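Local structure of putative C39-like peptidase (Bacillus anthracis, 3ERV) at residues 32-37 against 142-147; 70-75 against 95-100. The protein is of unknown function but is probably a cysteine peptidase of the C39-like family, with a papain-like fold. One frame throughout, in Å; residues are numbered along the deposited sequence.

Interaction 1: 32-37 against 142-147; sequences VILSNV and GQPVVI. With EDO (1,2-ethanediol), chain C.
Leu34, just past the short strand 32-33, sets its forked tip against the backbone of Gly142 and Pro144. Its CG lies anti to the carbonyl carbon and beside the backbone N (chi1 -59°), and the two methyls divide the work. CD2 rests on Gly142 CA at 3.7 Å. CD1 sits over the next stretch of main chain, 3.5 Å from Pro144 N, and also meets the proline ring at Pro144 CD, 3.8 Å away. Gly142 has phi of 105° where it closes helix 132-140 in a Schellman motif, and Leu34 CD2 lies against the CA of that turn, which has no side chain. From Leu34 the chain folds through a type I beta turn, closed by Val37 N to Leu34 O at 3.3 Å. At the outer, exposed side of this turn Ser35 O accepts a 2.9 Å hydrogen bond from O1 of a 1,2-ethanediol, probably a crystallisation additive. The turn returns Val37 to the contact: its CG2 reaches Pro144 CG at 3.9 Å, the two side chains sliding past each other in opposite directions. Tyr61 of helix 50-61 touches both Val37 and Pro144. Strand 177-185 pairs antiparallel with 32-33 and 145-150, bonding Val32 through Tyr185 and Val145 through Leu182; the pairing runs on from Ile183 to Leu34. The contact is apolar packing beside this antiparallel sheet, where the turn after strand 32-33 meets the entry to strand 145-150. That is consistent with the papain-like fold, in which such a sheet packs against a helix that begins at the cysteine; here helix 50-61 probably has that place.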
# COMPACT_ATOMS: atom_id res chain seq x y z
N VAL A 32 18.32 -6.65 7.17
CA VAL A 32 17.15 -7.33 7.67
C VAL A 32 16.19 -7.70 6.54
O VAL A 32 15.89 -6.87 5.67
CB VAL A 32 16.43 -6.47 8.71
CG1 VAL A 32 15.20 -7.20 9.24
CG2 VAL A 32 17.38 -6.17 9.82
N ILE A 33 15.72 -8.96 6.55
CA ILE A 33 14.67 -9.36 5.62
C ILE A 33 13.71 -10.42 6.18
O ILE A 33 14.14 -11.43 6.74
CB ILE A 33 15.24 -9.86 4.29
CG1 ILE A 33 14.09 -10.20 3.35
CG2 ILE A 33 16.17 -11.06 4.51
CD1 ILE A 33 14.33 -9.73 1.96
N LEU A 34 12.41 -10.17 6.00
CA LEU A 34 11.35 -11.06 6.44
C LEU A 34 10.98 -11.87 5.21
O LEU A 34 9.93 -11.64 4.56
CB LEU A 34 10.16 -10.23 6.95
CG LEU A 34 10.43 -9.26 8.12
CD1 LEU A 34 9.20 -8.43 8.37
CD2 LEU A 34 10.84 -9.98 9.43
N SER A 35 11.84 -12.83 4.90
CA SER A 35 11.78 -13.49 3.62
C SER A 35 10.64 -14.50 3.54
O SER A 35 10.33 -15.01 2.48
CB SER A 35 13.14 -14.13 3.31
OG SER A 35 13.47 -15.08 4.32
N ASN A 36 9.95 -14.76 4.66
CA ASN A 36 8.81 -15.70 4.61
C ASN A 36 7.43 -15.08 4.63
O ASN A 36 6.39 -15.77 4.80
CB ASN A 36 8.95 -16.86 5.62
CG ASN A 36 9.99 -17.88 5.16
OD1 ASN A 36 10.51 -17.77 4.02
ND2 ASN A 36 10.27 -18.90 5.98
N VAL A 37 7.41 -13.76 4.43
CA VAL A 37 6.18 -13.05 4.14
C VAL A 37 5.63 -13.72 2.87
O VAL A 37 6.35 -13.84 1.88
CB VAL A 37 6.45 -11.50 3.93
CG1 VAL A 37 5.22 -10.77 3.31
CG2 VAL A 37 6.95 -10.85 5.25
N GLY A 142 10.06 -7.47 13.15
CA GLY A 142 9.43 -8.66 12.59
C GLY A 142 8.08 -8.41 11.94
O GLY A 142 7.38 -9.37 11.53
N GLN A 143 7.67 -7.15 11.85
CA GLN A 143 6.37 -6.79 11.23
C GLN A 143 6.57 -6.02 9.92
O GLN A 143 7.03 -4.87 9.93
CB GLN A 143 5.46 -5.99 12.18
CG GLN A 143 4.91 -6.80 13.36
CD GLN A 143 6.02 -7.21 14.27
OE1 GLN A 143 6.78 -6.36 14.76
NE2 GLN A 143 6.17 -8.51 14.47
N PRO A 144 6.20 -6.64 8.79
CA PRO A 144 6.32 -5.98 7.48
C PRO A 144 5.29 -4.83 7.36
O PRO A 144 4.34 -4.74 8.17
CB PRO A 144 6.00 -7.10 6.48
CG PRO A 144 5.03 -8.02 7.22
CD PRO A 144 5.43 -7.91 8.72
N VAL A 145 5.49 -3.96 6.39
CA VAL A 145 4.72 -2.72 6.33
C VAL A 145 4.14 -2.54 4.91
O VAL A 145 4.87 -2.60 3.94
CB VAL A 145 5.64 -1.51 6.70
CG1 VAL A 145 4.86 -0.15 6.75
CG2 VAL A 145 6.39 -1.82 8.00
N VAL A 146 2.83 -2.32 4.81
CA VAL A 146 2.23 -2.02 3.55
C VAL A 146 2.44 -0.53 3.25
O VAL A 146 2.16 0.33 4.10
CB VAL A 146 0.74 -2.35 3.57
CG1 VAL A 146 0.02 -1.86 2.26
CG2 VAL A 146 0.53 -3.84 3.85
N ILE A 147 2.96 -0.21 2.06
CA ILE A 147 3.25 1.19 1.75
C ILE A 147 2.67 1.68 0.42
O ILE A 147 2.64 0.95 -0.58
CB ILE A 147 4.76 1.51 1.86
CG1 ILE A 147 5.50 0.84 0.72
CG2 ILE A 147 5.36 1.12 3.26
CD1 ILE A 147 5.83 1.81 -0.40
C1 EDO C . 8.93 -16.97 0.11
O1 EDO C . 9.84 -17.47 1.11
C2 EDO C . 7.63 -16.46 0.75
O2 EDO C . 6.54 -17.37 0.55

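Interaction 2: 70-75 against 95-100; sequences KLANEI and GNIYTF. With EDO (1,2-ethanediol), chain B.
Tyr98 N and Thr99 N both donate to the side-chain oxygen of Asn96, at 2.9 Å and 2.8 Å from Asn96 OD1 respectively. They reach it from opposite faces of the amide plane, the Thr99 bond being the straighter (161° at the hydrogen). This Asx turn, extended into an Asx motif, holds the bend of the loop at Ile97 and Tyr98, the two residues that face helix 68-74. Ile97 CG1 lies anti to the backbone N (chi1 -164°), and from there chi2 of 162° extends the side chain, so that its terminal CD1 touches Ala72 CB at 3.8 Å and, more loosely, Ile75 CG2 at 4.1 Å. Ile97 CG2 goes the other way, lying over the centre of the Tyr98 ring on one face. The ring itself runs past Ala72 toward the more exposed flank of the helix. There Tyr98 OH and Asn73 ND2 are 4.1 Å apart, and one water joins them: it accepts from Asn73 ND2 at 3.0 Å and lies 2.7 Å from Tyr98 OH. A 1,2-ethanediol, probably from the crystallisation liquor, fits beside the loop, where its O1 donates to Gly95 O and accepts from Ile97 N. Behind the contact, Val52 of helix 50-61 touches Ile97, and Leu115 of helix 109-119 touches Ile75. Arg48 binds the carbonyls of Asn96 and Thr99. The arrangement is an Asx turn in the loop after strand 93-94, with Ile97 packed against the last turn of helix 68-74 and the residue after it, and a water bridging the polar margin.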
# COMPACT_ATOMS: atom_id res chain seq x y z
N LYS A 70 -11.51 -11.49 -1.01
CA LYS A 70 -12.37 -11.06 0.09
C LYS A 70 -12.07 -9.61 0.45
O LYS A 70 -12.95 -8.80 0.68
CB LYS A 70 -12.19 -11.99 1.31
CG LYS A 70 -13.10 -11.63 2.49
CD LYS A 70 -13.69 -12.93 3.12
CE LYS A 70 -14.56 -12.70 4.37
NZ LYS A 70 -13.77 -12.17 5.52
N LEU A 71 -10.79 -9.26 0.46
CA LEU A 71 -10.40 -7.90 0.81
C LEU A 71 -10.86 -6.90 -0.27
O LEU A 71 -11.23 -5.73 0.04
CB LEU A 71 -8.87 -7.79 1.01
CG LEU A 71 -8.35 -8.63 2.19
CD1 LEU A 71 -6.85 -8.47 2.29
CD2 LEU A 71 -9.01 -8.20 3.53
N ALA A 72 -10.81 -7.36 -1.52
CA ALA A 72 -11.27 -6.54 -2.63
C ALA A 72 -12.77 -6.24 -2.54
O ALA A 72 -13.23 -5.17 -2.94
CB ALA A 72 -10.96 -7.18 -3.94
N ASN A 73 -13.56 -7.19 -2.02
CA ASN A 73 -14.95 -6.91 -1.87
C ASN A 73 -15.21 -6.03 -0.65
O ASN A 73 -16.15 -5.24 -0.64
CB ASN A 73 -15.76 -8.21 -1.78
CG ASN A 73 -17.23 -7.95 -1.73
OD1 ASN A 73 -17.92 -8.44 -0.87
ND2 ASN A 73 -17.72 -7.14 -2.66
N GLU A 74 -14.39 -6.19 0.39
CA GLU A 74 -14.62 -5.52 1.67
C GLU A 74 -14.13 -4.09 1.79
O GLU A 74 -14.62 -3.34 2.62
CB GLU A 74 -14.09 -6.38 2.83
CG GLU A 74 -14.98 -7.64 3.05
CD GLU A 74 -14.36 -8.62 4.04
OE1 GLU A 74 -13.17 -8.43 4.41
OE2 GLU A 74 -15.05 -9.60 4.46
N ILE A 75 -13.13 -3.73 1.00
CA ILE A 75 -12.60 -2.39 1.03
C ILE A 75 -13.72 -1.41 0.74
O ILE A 75 -14.55 -1.65 -0.13
CB ILE A 75 -11.41 -2.18 0.06
CG1 ILE A 75 -10.81 -0.80 0.28
CG2 ILE A 75 -11.85 -2.28 -1.38
CD1 ILE A 75 -9.91 -0.69 1.42
N GLY A 95 -13.44 3.97 -7.74
CA GLY A 95 -13.75 3.31 -8.96
C GLY A 95 -13.58 1.80 -8.90
O GLY A 95 -13.87 1.17 -7.86
N ASN A 96 -13.11 1.24 -10.01
CA ASN A 96 -13.20 -0.20 -10.27
C ASN A 96 -11.93 -0.95 -9.90
O ASN A 96 -10.88 -0.75 -10.50
CB ASN A 96 -13.59 -0.43 -11.73
CG ASN A 96 -14.20 -1.80 -11.94
OD1 ASN A 96 -13.52 -2.83 -11.77
ND2 ASN A 96 -15.50 -1.83 -12.29
N ILE A 97 -12.01 -1.74 -8.82
CA ILE A 97 -10.88 -2.53 -8.37
C ILE A 97 -10.58 -3.75 -9.30
O ILE A 97 -9.45 -4.23 -9.34
CB ILE A 97 -11.13 -3.00 -6.91
CG1 ILE A 97 -9.82 -3.51 -6.26
CG2 ILE A 97 -12.30 -4.04 -6.88
CD1 ILE A 97 -9.92 -3.57 -4.71
N TYR A 98 -11.57 -4.20 -10.06
CA TYR A 98 -11.52 -5.47 -10.78
C TYR A 98 -10.97 -5.34 -12.20
O TYR A 98 -10.13 -6.16 -12.64
CB TYR A 98 -12.93 -6.08 -10.90
CG TYR A 98 -13.53 -6.47 -9.58
CD1 TYR A 98 -12.97 -7.50 -8.82
CD2 TYR A 98 -14.66 -5.81 -9.08
CE1 TYR A 98 -13.51 -7.84 -7.58
CE2 TYR A 98 -15.21 -6.17 -7.85
CZ TYR A 98 -14.61 -7.17 -7.10
OH TYR A 98 -15.16 -7.49 -5.87
N THR A 99 -11.46 -4.34 -12.94
CA THR A 99 -11.13 -4.28 -14.38
C THR A 99 -10.67 -2.91 -14.92
O THR A 99 -11.34 -1.90 -14.70
CB THR A 99 -12.27 -4.84 -15.27
OG1 THR A 99 -11.84 -4.80 -16.64
CG2 THR A 99 -13.56 -4.02 -15.13
N PHE A 100 -9.56 -2.92 -15.67
CA PHE A 100 -9.04 -1.73 -16.38
C PHE A 100 -10.09 -1.24 -17.38
O PHE A 100 -10.10 -0.10 -17.81
CB PHE A 100 -7.73 -2.08 -17.12
CG PHE A 100 -6.49 -2.11 -16.22
CD1 PHE A 100 -6.21 -1.08 -15.37
CD2 PHE A 100 -5.61 -3.17 -16.27
CE1 PHE A 100 -5.08 -1.09 -14.60
CE2 PHE A 100 -4.50 -3.20 -15.46
CZ PHE A 100 -4.24 -2.15 -14.64
C1 EDO B . -15.32 -2.46 -7.66
O1 EDO B . -14.45 -1.41 -7.24
C2 EDO B . -16.67 -1.97 -8.09
O2 EDO B . -16.63 -1.45 -9.42
O HOH W 1 -16.61 -5.49 -4.91

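Interactions 1 and 2 lie about 24 Å apart between centres and do not touch, and residues 70-75 and 95-100 fall between the two segments of interaction 1 along the chain. Both are largely buried and apolar across the interface, and both reach helix 50-61, through Tyr61 for interaction 1 and through Val52 for interaction 2. They differ in what they join and in their chemistry. Interaction 1 joins a turn to the end of a helix beside the antiparallel sheet, with side-chain methyls lying on backbone and a proline ring. Interaction 2 joins a helix to an irregular loop after strand 93-94, and adds a water bridge between polar groups at its more exposed margin.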